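Local coordinates for putative flavoprotein (PDB 4ICI) that binds flavin mononucleotide in a flavodoxin-like fold and probably serves in electron transfer or a related redox reaction, at residues F21-T26 with A54-N59; W98-P103 with G127-G132; I105-I110 with K139-D144. All coordinates share one frame; numbering follows the deposited sequence.

Contact 1 (F21-T26 with A54-N59); sequences FSATGT and ADLDWN. With FMN (flavin mononucleotide), chain B; EDO (1,2-ethanediol), chain E.
Leu56 and Ala23 bring two loop backbones no nearer than 8.4 Å between their CA atoms, so side chains must fill the gap between the 21-26 loop, which follows strand 16-20, and the loop of 54-59, which precedes helix 64-70. Leu56 does the filling. With CG anti to its carbonyl carbon (chi1 -59°), the side chain reaches toward the 21-26 loop, and CD1 touches Ala23 CB at 3.9 Å. The same methyl lies alongside Thr24 CG2, the two side chains running past each other in opposite directions. The other branch, CD2, rests on Ala23 CB and on the C8M methyl of the flavin, so one leucine packs against both the protein loop and the cofactor.

The polar side of 21-26 is given to the phosphate. O3P accepts from the backbone N of Ala23 and, straighter at 158°, from the N of Thr24. O1P is held by Thr24 OG1 at 2.5 Å, by Thr26 OG1 at 2.8 Å and by the backbone N of Thr26. Thr24 can do two jobs because its chi1 of 50° turns OG1 to the phosphate while CG2 faces Leu56. Ser22 OG binds O2P at 2.6 Å. Gly25, with its positive phi, occupies the N-cap position of helix 26-38, whose N-terminal end would probably favour the phosphate charge. Across the flavin's dimethylbenzene end, Trp58 CE3 lies 3.5 Å from C8 of FMN. This loop between the first strand and first helix, wrapped round a phosphate, is the FMN phosphate-binding loop of the flavodoxin fold.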
loop_
_atom_site.group_PDB
_atom_site.type_symbol
_atom_site.label_atom_id
_atom_site.label_comp_id
_atom_site.label_asym_id
_atom_site.label_seq_id
_atom_site.Cartn_x
_atom_site.Cartn_y
_atom_site.Cartn_z
ATOM N N PHE A 21 0.845 1.133 -4.641
ATOM C CA PHE A 21 1.986 0.901 -5.512
ATOM C C PHE A 21 1.815 -0.475 -6.157
ATOM O O PHE A 21 1.439 -1.455 -5.502
ATOM C CB PHE A 21 3.274 0.935 -4.679
ATOM C CG PHE A 21 4.508 0.457 -5.416
ATOM C CD1 PHE A 21 4.947 1.092 -6.557
ATOM C CD2 PHE A 21 5.218 -0.616 -4.949
ATOM C CE1 PHE A 21 6.050 0.639 -7.224
ATOM C CE2 PHE A 21 6.329 -1.064 -5.610
ATOM C CZ PHE A 21 6.743 -0.429 -6.765
ATOM N N SER A 22 2.086 -0.535 -7.458
ATOM C CA SER A 22 2.052 -1.781 -8.191
ATOM C C SER A 22 3.164 -1.761 -9.222
ATOM O O SER A 22 3.236 -0.840 -10.045
ATOM C CB SER A 22 0.711 -1.947 -8.872
ATOM O OG SER A 22 0.607 -3.209 -9.526
ATOM N N ALA A 23 4.028 -2.761 -9.184
ATOM C CA ALA A 23 5.112 -2.864 -10.159
ATOM C C ALA A 23 4.738 -3.652 -11.401
ATOM O O ALA A 23 5.197 -3.303 -12.511
ATOM C CB ALA A 23 6.366 -3.463 -9.500
ATOM N N THR A 24 3.946 -4.719 -11.238
ATOM C CA THR A 24 3.492 -5.520 -12.377
ATOM C C THR A 24 1.976 -5.681 -12.531
ATOM O O THR A 24 1.515 -6.599 -13.242
ATOM C CB THR A 24 4.156 -6.912 -12.416
ATOM O OG1 THR A 24 4.052 -7.573 -11.162
ATOM C CG2 THR A 24 5.645 -6.804 -12.851
ATOM N N GLY A 25 1.203 -4.802 -11.905
ATOM C CA GLY A 25 -0.226 -4.742 -12.154
ATOM C C GLY A 25 -1.125 -5.490 -11.185
ATOM O O GLY A 25 -2.322 -5.242 -11.153
ATOM N N THR A 26 -0.569 -6.447 -10.431
ATOM C CA THR A 26 -1.392 -7.325 -9.588
ATOM C C THR A 26 -2.089 -6.517 -8.484
ATOM O O THR A 26 -3.283 -6.651 -8.242
ATOM C CB THR A 26 -0.563 -8.451 -8.950
ATOM O OG1 THR A 26 0.264 -9.068 -9.939
ATOM C CG2 THR A 26 -1.451 -9.511 -8.297
ATOM N N ALA A 54 14.487 -6.253 -14.512
ATOM C CA ALA A 54 15.762 -6.445 -13.855
ATOM C C ALA A 54 15.742 -5.904 -12.424
ATOM O O ALA A 54 16.275 -6.536 -11.505
ATOM C CB ALA A 54 16.885 -5.770 -14.658
ATOM N N ASP A 55 15.138 -4.733 -12.242
ATOM C CA ASP A 55 15.007 -4.143 -10.924
ATOM C C ASP A 55 14.315 -5.082 -9.943
ATOM O O ASP A 55 14.590 -5.041 -8.737
ATOM C CB ASP A 55 14.206 -2.851 -10.956
ATOM C CG ASP A 55 14.932 -1.670 -11.609
ATOM O OD1 ASP A 55 16.171 -1.685 -11.770
ATOM O OD2 ASP A 55 14.209 -0.683 -11.863
ATOM N N LEU A 56 13.355 -5.853 -10.462
ATOM C CA LEU A 56 12.513 -6.752 -9.661
ATOM C C LEU A 56 13.079 -8.163 -9.472
ATOM O O LEU A 56 12.403 -9.035 -8.929
ATOM C CB LEU A 56 11.130 -6.810 -10.296
ATOM C CG LEU A 56 10.401 -5.464 -10.399
ATOM C CD1 LEU A 56 9.121 -5.547 -11.305
ATOM C CD2 LEU A 56 10.082 -4.858 -9.025
ATOM N N ASP A 57 14.327 -8.376 -9.866
ATOM C CA ASP A 57 14.927 -9.699 -9.795
ATOM C C ASP A 57 15.397 -9.964 -8.369
ATOM O O ASP A 57 16.486 -9.556 -7.953
ATOM C CB ASP A 57 16.082 -9.839 -10.793
ATOM C CG ASP A 57 16.631 -11.269 -10.856
ATOM O OD1 ASP A 57 16.177 -12.117 -10.047
ATOM O OD2 ASP A 57 17.534 -11.523 -11.703
ATOM N N TRP A 58 14.560 -10.686 -7.621
ATOM C CA TRP A 58 14.891 -11.047 -6.237
ATOM C C TRP A 58 16.000 -12.087 -6.092
ATOM O O TRP A 58 16.465 -12.319 -4.982
ATOM C CB TRP A 58 13.629 -11.514 -5.480
ATOM C CG TRP A 58 13.042 -12.735 -6.040
ATOM C CD1 TRP A 58 13.545 -14.025 -5.938
ATOM C CD2 TRP A 58 11.849 -12.835 -6.801
ATOM N NE1 TRP A 58 12.729 -14.894 -6.603
ATOM C CE2 TRP A 58 11.674 -14.197 -7.132
ATOM C CE3 TRP A 58 10.897 -11.919 -7.215
ATOM C CZ2 TRP A 58 10.584 -14.654 -7.876
ATOM C CZ3 TRP A 58 9.812 -12.363 -7.963
ATOM C CH2 TRP A 58 9.660 -13.725 -8.278
ATOM N N ASN A 59 16.435 -12.661 -7.208
ATOM C CA ASN A 59 17.563 -13.609 -7.204
ATOM C C ASN A 59 18.910 -12.906 -7.403
ATOM O O ASN A 59 19.979 -13.530 -7.335
ATOM C CB ASN A 59 17.354 -14.694 -8.272
ATOM C CG ASN A 59 16.328 -15.730 -7.858
ATOM O OD1 ASN A 59 16.338 -16.205 -6.719
ATOM N ND2 ASN A 59 15.407 -16.056 -8.773
HETATM N N1 FMN B . 5.740 -12.757 -2.577
HETATM C C2 FMN B . 5.603 -13.338 -1.341
HETATM O O2 FMN B . 4.657 -14.097 -1.141
HETATM N N3 FMN B . 6.534 -13.069 -0.347
HETATM C C4 FMN B . 7.641 -12.263 -0.553
HETATM O O4 FMN B . 8.377 -12.050 0.428
HETATM C C4A FMN B . 7.802 -11.699 -1.829
HETATM N N5 FMN B . 8.924 -10.890 -2.114
HETATM C C5A FMN B . 9.012 -10.321 -3.391
HETATM C C6 FMN B . 10.096 -9.483 -3.690
HETATM C C7 FMN B . 10.208 -8.896 -4.924
HETATM C C7M FMN B . 11.346 -7.964 -5.213
HETATM C C8 FMN B . 9.245 -9.110 -5.896
HETATM C C8M FMN B . 9.384 -8.476 -7.261
HETATM C C9 FMN B . 8.173 -9.947 -5.614
HETATM C C9A FMN B . 8.027 -10.550 -4.350
HETATM N N10 FMN B . 6.938 -11.385 -4.052
HETATM C C10 FMN B . 6.828 -11.947 -2.803
HETATM C "C1'" FMN B . 5.854 -11.599 -5.077
HETATM C "C2'" FMN B . 4.917 -10.358 -5.081
HETATM O "O2'" FMN B . 4.457 -9.981 -3.805
HETATM C "C3'" FMN B . 3.638 -10.617 -5.901
HETATM O "O3'" FMN B . 3.980 -11.202 -7.197
HETATM C "C4'" FMN B . 2.723 -9.364 -6.048
HETATM O "O4'" FMN B . 1.448 -9.834 -6.417
HETATM C "C5'" FMN B . 3.259 -8.436 -7.203
HETATM O "O5'" FMN B . 2.375 -7.346 -7.238
HETATM P P FMN B . 2.414 -6.234 -8.389
HETATM O O1P FMN B . 2.069 -6.994 -9.681
HETATM O O2P FMN B . 1.509 -5.158 -8.023
HETATM O O3P FMN B . 3.819 -5.632 -8.492
HETATM C C1 EDO E . 1.644 3.504 -10.576
HETATM O O1 EDO E . 2.924 3.308 -11.200
HETATM C C2 EDO E . 1.339 2.532 -9.421
HETATM O O2 EDO E . 2.473 2.124 -8.699
#

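Contact 2 (W98-P103 with G127-G132); sequences WWDLAP and GGSSIG. With FMN (flavin mononucleotide), chain B.
Asp100 and Ser129 meet beside the pyrimidine end of the flavin, where two loops at the carboxyl ends of the parallel strands of a flavodoxin-like fold hold the isoalloxazine. Direct touch between the loops is slight: Asp100 OD1 comes within 3.8 Å of Ser130 O, a pair of acceptors with water to bridge them, and within 4.1 Å of Ser129 CB. Two waters each lie within hydrogen-bonding distance of both Asp100 OD1 and the carbonyl O of Ser130, and one of them also meets Ser130 OG.

Hydrogen bonds to the ring system come from both loops. Within the type I' turn from Trp98 to Leu101, Trp99 N gives to N5 of FMN at 2.9 Å, and Asp100 N gives less directly to O4, at 138°. From the other loop, Gly127 N meets N1, while Ser129 N points almost straight at O2 (2.7 Å, 173°).

Trp98 supplies most of the nonpolar contact. Its indole has the flavin methyl C7M over one face and Pro103 CG over the opposite one, both offset toward the rim. Ser129 completes the grip on the pyrimidine: OG, turned beside its own backbone N (chi1 -71°), accepts a hydrogen bond from FMN N3, 2.8 Å away.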
loop_
_atom_site.group_PDB
_atom_site.type_symbol
_atom_site.label_atom_id
_atom_site.label_comp_id
_atom_site.label_asym_id
_atom_site.label_seq_id
_atom_site.Cartn_x
_atom_site.Cartn_y
_atom_site.Cartn_z
ATOM N N TRP A 98 7.217 -7.477 -0.677
ATOM C CA TRP A 98 8.602 -7.669 -1.097
ATOM C C TRP A 98 9.430 -8.056 0.132
ATOM O O TRP A 98 9.548 -7.281 1.072
ATOM C CB TRP A 98 9.190 -6.404 -1.708
ATOM C CG TRP A 98 8.743 -6.054 -3.075
ATOM C CD1 TRP A 98 7.768 -6.664 -3.836
ATOM C CD2 TRP A 98 9.190 -4.931 -3.844
ATOM N NE1 TRP A 98 7.624 -6.005 -5.042
ATOM C CE2 TRP A 98 8.478 -4.940 -5.062
ATOM C CE3 TRP A 98 10.137 -3.924 -3.629
ATOM C CZ2 TRP A 98 8.684 -4.000 -6.064
ATOM C CZ3 TRP A 98 10.328 -2.998 -4.637
ATOM C CH2 TRP A 98 9.598 -3.042 -5.842
ATOM N N TRP A 99 9.967 -9.285 0.122
ATOM C CA TRP A 99 10.732 -9.793 1.253
ATOM C C TRP A 99 9.974 -9.609 2.589
ATOM O O TRP A 99 10.536 -9.204 3.604
ATOM C CB TRP A 99 12.102 -9.117 1.287
ATOM C CG TRP A 99 12.929 -9.417 0.076
ATOM C CD1 TRP A 99 13.048 -8.660 -1.077
ATOM C CD2 TRP A 99 13.711 -10.606 -0.147
ATOM N NE1 TRP A 99 13.863 -9.309 -1.971
ATOM C CE2 TRP A 99 14.284 -10.493 -1.427
ATOM C CE3 TRP A 99 13.984 -11.736 0.617
ATOM C CZ2 TRP A 99 15.111 -11.479 -1.971
ATOM C CZ3 TRP A 99 14.815 -12.728 0.081
ATOM C CH2 TRP A 99 15.367 -12.588 -1.202
ATOM N N ASP A 100 8.687 -9.950 2.564
ATOM C CA ASP A 100 7.789 -9.894 3.732
ATOM C C ASP A 100 7.571 -8.482 4.284
ATOM O O ASP A 100 7.156 -8.329 5.442
ATOM C CB ASP A 100 8.285 -10.853 4.840
ATOM C CG ASP A 100 7.155 -11.524 5.620
ATOM O OD1 ASP A 100 5.951 -11.410 5.245
ATOM O OD2 ASP A 100 7.525 -12.138 6.651
ATOM N N LEU A 101 7.826 -7.475 3.448
ATOM C CA LEU A 101 7.704 -6.081 3.835
ATOM C C LEU A 101 6.951 -5.275 2.779
ATOM O O LEU A 101 6.781 -5.711 1.648
ATOM C CB LEU A 101 9.100 -5.447 4.012
ATOM C CG LEU A 101 9.966 -5.976 5.151
ATOM C CD1 LEU A 101 11.426 -5.501 4.932
ATOM C CD2 LEU A 101 9.402 -5.559 6.520
ATOM N N ALA A 102 6.532 -4.080 3.159
ATOM C CA ALA A 102 6.117 -3.080 2.172
ATOM C C ALA A 102 7.345 -2.574 1.413
ATOM O O ALA A 102 8.383 -2.295 2.008
ATOM C CB ALA A 102 5.440 -1.902 2.839
ATOM N N PRO A 103 7.228 -2.423 0.084
ATOM C CA PRO A 103 8.263 -1.702 -0.658
ATOM C C PRO A 103 8.539 -0.336 -0.058
ATOM O O PRO A 103 7.620 0.320 0.464
ATOM C CB PRO A 103 7.670 -1.597 -2.069
ATOM C CG PRO A 103 6.705 -2.761 -2.165
ATOM C CD PRO A 103 6.126 -2.860 -0.780
ATOM N N GLY A 127 2.938 -13.505 -3.506
ATOM C CA GLY A 127 3.109 -14.861 -4.007
ATOM C C GLY A 127 2.814 -15.943 -2.994
ATOM O O GLY A 127 3.162 -17.112 -3.239
ATOM N N GLY A 128 2.178 -15.582 -1.883
ATOM C CA GLY A 128 1.900 -16.536 -0.807
ATOM C C GLY A 128 2.039 -15.982 0.600
ATOM O O GLY A 128 1.328 -16.422 1.534
ATOM N N SER A 129 2.980 -15.058 0.795
ATOM C CA SER A 129 3.166 -14.503 2.121
ATOM C C SER A 129 1.905 -13.797 2.582
ATOM O O SER A 129 1.204 -13.155 1.793
ATOM C CB SER A 129 4.299 -13.496 2.143
ATOM O OG SER A 129 5.554 -14.136 2.001
ATOM N N SER A 130 1.661 -13.865 3.884
ATOM C CA SER A 130 0.587 -13.116 4.512
ATOM C C SER A 130 0.990 -11.650 4.626
ATOM O O SER A 130 2.176 -11.287 4.561
ATOM C CB SER A 130 0.288 -13.661 5.899
ATOM O OG SER A 130 1.403 -13.522 6.734
ATOM N N ILE A 131 0.004 -10.804 4.826
ATOM C CA ILE A 131 0.264 -9.389 5.011
ATOM C C ILE A 131 0.807 -9.037 6.383
ATOM O O ILE A 131 1.367 -7.958 6.554
ATOM C CB ILE A 131 -1.008 -8.533 4.744
ATOM C CG1 ILE A 131 -0.646 -7.051 4.468
ATOM C CG2 ILE A 131 -2.066 -8.698 5.863
ATOM C CD1 ILE A 131 -1.835 -6.189 4.008
ATOM N N GLY A 132 0.640 -9.923 7.360
ATOM C CA GLY A 132 0.879 -9.564 8.753
ATOM C C GLY A 132 2.207 -8.918 9.068
ATOM O O GLY A 132 2.257 -7.891 9.768
HETATM N N1 FMN B . 5.740 -12.757 -2.577
HETATM C C2 FMN B . 5.603 -13.338 -1.341
HETATM O O2 FMN B . 4.657 -14.097 -1.141
HETATM N N3 FMN B . 6.534 -13.069 -0.347
HETATM C C4 FMN B . 7.641 -12.263 -0.553
HETATM O O4 FMN B . 8.377 -12.050 0.428
HETATM C C4A FMN B . 7.802 -11.699 -1.829
HETATM N N5 FMN B . 8.924 -10.890 -2.114
HETATM C C5A FMN B . 9.012 -10.321 -3.391
HETATM C C6 FMN B . 10.096 -9.483 -3.690
HETATM C C7 FMN B . 10.208 -8.896 -4.924
HETATM C C7M FMN B . 11.346 -7.964 -5.213
HETATM C C8 FMN B . 9.245 -9.110 -5.896
HETATM C C8M FMN B . 9.384 -8.476 -7.261
HETATM C C9 FMN B . 8.173 -9.947 -5.614
HETATM C C9A FMN B . 8.027 -10.550 -4.350
HETATM N N10 FMN B . 6.938 -11.385 -4.052
HETATM C C10 FMN B . 6.828 -11.947 -2.803
HETATM C "C1'" FMN B . 5.854 -11.599 -5.077
HETATM C "C2'" FMN B . 4.917 -10.358 -5.081
HETATM O "O2'" FMN B . 4.457 -9.981 -3.805
HETATM C "C3'" FMN B . 3.638 -10.617 -5.901
HETATM O "O3'" FMN B . 3.980 -11.202 -7.197
HETATM C "C4'" FMN B . 2.723 -9.364 -6.048
HETATM O "O4'" FMN B . 1.448 -9.834 -6.417
HETATM C "C5'" FMN B . 3.259 -8.436 -7.203
HETATM O "O5'" FMN B . 2.375 -7.346 -7.238
HETATM P P FMN B . 2.414 -6.234 -8.389
HETATM O O1P FMN B . 2.069 -6.994 -9.681
HETATM O O2P FMN B . 1.509 -5.158 -8.023
HETATM O O3P FMN B . 3.819 -5.632 -8.492
HETATM O O HOH W 1 4.060 -9.318 5.093
HETATM O O HOH W 2 3.791 -12.017 7.012
#

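Contact 3 (I105-I110 with K139-D144)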
loop_
_atom_site.group_PDB
_atom_site.type_symbol
_atom_site.label_atom_id
_atom_site.label_comp_id
_atom_site.label_asym_id
_atom_site.label_seq_id
_atom_site.Cartn_x
_atom_site.Cartn_y
_atom_site.Cartn_z
ATOM N N ILE A 105 8.942 2.511 -1.278
ATOM C CA ILE A 105 8.151 3.632 -1.788
ATOM C C ILE A 105 6.886 3.887 -0.960
ATOM O O ILE A 105 6.373 4.988 -0.930
ATOM C CB ILE A 105 7.827 3.458 -3.308
ATOM C CG1 ILE A 105 7.474 4.802 -3.971
ATOM C CG2 ILE A 105 6.767 2.367 -3.504
ATOM C CD1 ILE A 105 7.410 4.743 -5.488
ATOM N N ILE A 106 6.419 2.865 -0.240
ATOM C CA ILE A 106 5.313 3.062 0.689
ATOM C C ILE A 106 5.734 4.000 1.836
ATOM O O ILE A 106 4.963 4.869 2.246
ATOM C CB ILE A 106 4.761 1.718 1.207
ATOM C CG1 ILE A 106 4.158 0.911 0.038
ATOM C CG2 ILE A 106 3.718 1.962 2.298
ATOM C CD1 ILE A 106 3.077 1.641 -0.841
ATOM N N ASN A 107 6.956 3.836 2.318
ATOM C CA ASN A 107 7.498 4.770 3.297
ATOM C C ASN A 107 7.593 6.190 2.704
ATOM O O ASN A 107 7.272 7.186 3.364
ATOM C CB ASN A 107 8.869 4.321 3.809
ATOM C CG ASN A 107 8.847 2.926 4.411
ATOM O OD1 ASN A 107 8.976 1.919 3.696
ATOM N ND2 ASN A 107 8.677 2.851 5.733
ATOM N N THR A 108 8.044 6.303 1.444
ATOM C CA THR A 108 8.078 7.629 0.811
ATOM C C THR A 108 6.677 8.258 0.791
ATOM O O THR A 108 6.513 9.441 1.134
ATOM C CB THR A 108 8.608 7.571 -0.623
ATOM O OG1 THR A 108 9.805 6.786 -0.622
ATOM C CG2 THR A 108 8.833 8.973 -1.192
ATOM N N PHE A 109 5.670 7.457 0.456
ATOM C CA PHE A 109 4.307 7.934 0.438
ATOM C C PHE A 109 3.837 8.430 1.813
ATOM O O PHE A 109 3.329 9.570 1.954
ATOM C CB PHE A 109 3.344 6.842 -0.057
ATOM C CG PHE A 109 1.904 7.223 0.118
ATOM C CD1 PHE A 109 1.329 8.197 -0.678
ATOM C CD2 PHE A 109 1.112 6.596 1.102
ATOM C CE1 PHE A 109 0.007 8.573 -0.492
ATOM C CE2 PHE A 109 -0.194 6.997 1.276
ATOM C CZ PHE A 109 -0.732 7.971 0.487
ATOM N N ILE A 110 4.015 7.586 2.828
ATOM C CA ILE A 110 3.527 7.905 4.177
ATOM C C ILE A 110 4.224 9.167 4.698
ATOM O O ILE A 110 3.583 10.024 5.301
ATOM C CB ILE A 110 3.720 6.722 5.126
ATOM C CG1 ILE A 110 2.758 5.589 4.760
ATOM C CG2 ILE A 110 3.527 7.137 6.618
ATOM C CD1 ILE A 110 3.120 4.267 5.393
ATOM N N LYS A 139 3.142 -0.436 11.153
ATOM C CA LYS A 139 2.500 0.104 12.364
ATOM C C LYS A 139 3.555 0.541 13.387
ATOM O O LYS A 139 3.428 1.596 13.990
ATOM C CB LYS A 139 1.515 -0.918 12.941
ATOM C CG LYS A 139 0.759 -0.431 14.151
ATOM C CD LYS A 139 -0.374 -1.414 14.546
ATOM C CE LYS A 139 -1.117 -0.911 15.777
ATOM N NZ LYS A 139 -2.278 -1.816 16.117
ATOM N N LYS A 140 4.620 -0.256 13.522
ATOM C CA LYS A 140 5.699 0.086 14.438
ATOM C C LYS A 140 6.524 1.276 13.957
ATOM O O LYS A 140 7.055 2.043 14.758
ATOM C CB LYS A 140 6.591 -1.121 14.699
ATOM C CG LYS A 140 5.932 -2.231 15.512
ATOM C CD LYS A 140 6.849 -3.439 15.658
ATOM C CE LYS A 140 6.262 -4.520 16.537
ATOM N NZ LYS A 140 6.135 -4.039 17.960
ATOM N N THR A 141 6.653 1.412 12.641
ATOM C CA THR A 141 7.398 2.545 12.068
ATOM C C THR A 141 6.641 3.875 12.206
ATOM O O THR A 141 7.248 4.929 12.441
ATOM C CB THR A 141 7.722 2.302 10.569
ATOM O OG1 THR A 141 8.368 1.035 10.422
ATOM C CG2 THR A 141 8.616 3.420 10.014
ATOM N N TYR A 142 5.313 3.806 12.112
ATOM C CA TYR A 142 4.455 5.003 12.104
ATOM C C TYR A 142 3.374 4.865 13.175
ATOM O O TYR A 142 2.168 4.801 12.882
ATOM C CB TYR A 142 3.845 5.213 10.741
ATOM C CG TYR A 142 4.903 5.309 9.660
ATOM C CD1 TYR A 142 5.752 6.392 9.594
ATOM C CD2 TYR A 142 5.049 4.300 8.708
ATOM C CE1 TYR A 142 6.772 6.460 8.633
ATOM C CE2 TYR A 142 6.043 4.359 7.749
ATOM C CZ TYR A 142 6.899 5.451 7.706
ATOM O OH TYR A 142 7.892 5.517 6.760
ATOM N N PRO A 143 3.786 4.825 14.442
ATOM C CA PRO A 143 2.835 4.480 15.500
ATOM C C PRO A 143 1.827 5.567 15.839
ATOM O O PRO A 143 0.823 5.268 16.505
ATOM C CB PRO A 143 3.749 4.211 16.704
ATOM C CG PRO A 143 4.912 5.091 16.461
ATOM C CD PRO A 143 5.142 4.882 14.984
ATOM N N ASP A 144 2.067 6.790 15.382
ATOM C CA ASP A 144 1.127 7.886 15.612
ATOM C C ASP A 144 -0.078 7.829 14.713
ATOM O O ASP A 144 -1.072 8.491 14.985
ATOM C CB ASP A 144 1.784 9.253 15.442
ATOM C CG ASP A 144 2.808 9.554 16.476
ATOM O OD1 ASP A 144 2.594 9.332 17.670
ATOM O OD2 ASP A 144 3.877 10.061 16.087
HETATM O O HOH W 3 9.232 0.713 7.791
#
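Tyr142 makes this a helix-to-helix-end contact: its ring, just past the end of helix 132-141, lies against helix 104-112, meeting Ile110 with a face and Asn107 with its hydroxyl. The CA atoms of Ile110 and Tyr142 stay 8.5 Å apart, and the Tyr142 side chain, with Ile110 reaching from the other side, bridges the gap.

Ile110 supplies the apolar half. Its CG2 stands over the centre of the Tyr142 ring, 3.6 Å from the centroid and 3° off the normal, a CH-pi contact of nearly ideal aim. The CG1 branch carries CD1 to the rim of the ring, 3.8 Å from CE2. On the opposite face, Thr141 CG2 sits nearer the rim, so the ring is held between methyls of two residues.

Both helices belong to the alpha/beta flavodoxin-like fold, in which helices pack on a five-stranded parallel sheet; Ile110 also touches Ile93 on strand 90-96 and Trp147 on strand 146-152, which places the contact over the sheet.

The polar half gathers round the phenol oxygen. Asn107 approaches the edge of the ring, and its ND2 gives a hydrogen bond to Tyr142 OH of 3.0 Å and 157°. The oxygen lies close to the amide plane, although amide and ring are turned 47° apart. Glu111 OE2 also hydrogen-bonds to this hydroxyl, so the tyrosine is gripped from two residues of one helix. Asn107 ND2 has a second acceptor in a water, which in turn donates to Thr141 OG1 at 2.8 Å; that hydroxyl is hydrogen-bonded to Val137 O as well.

Contacts 1 and 2 share FMN: contact 1 holds the phosphate and contact 2 the pyrimidine and N5, while both reach the dimethylbenzene end; their centres lie 13 Å apart. They also touch directly, since Leu56 CD2 packs on Trp98 CZ2 at 3.4 Å and Phe21 CD2 on Pro103 CG at 3.8 Å. Contact 3 stands back from the cofactor, with the side chain of Asn107 about 14 Å from FMN. It still reaches contact 1 through Phe21 CG, 3.5 Å from Ile105 CG2. With contact 2 it is joined along the chain: 98-103 runs almost directly into 105-110, and 127-132 leads into the helix ending at 139-144, so the segments of contacts 2 and 3 alternate.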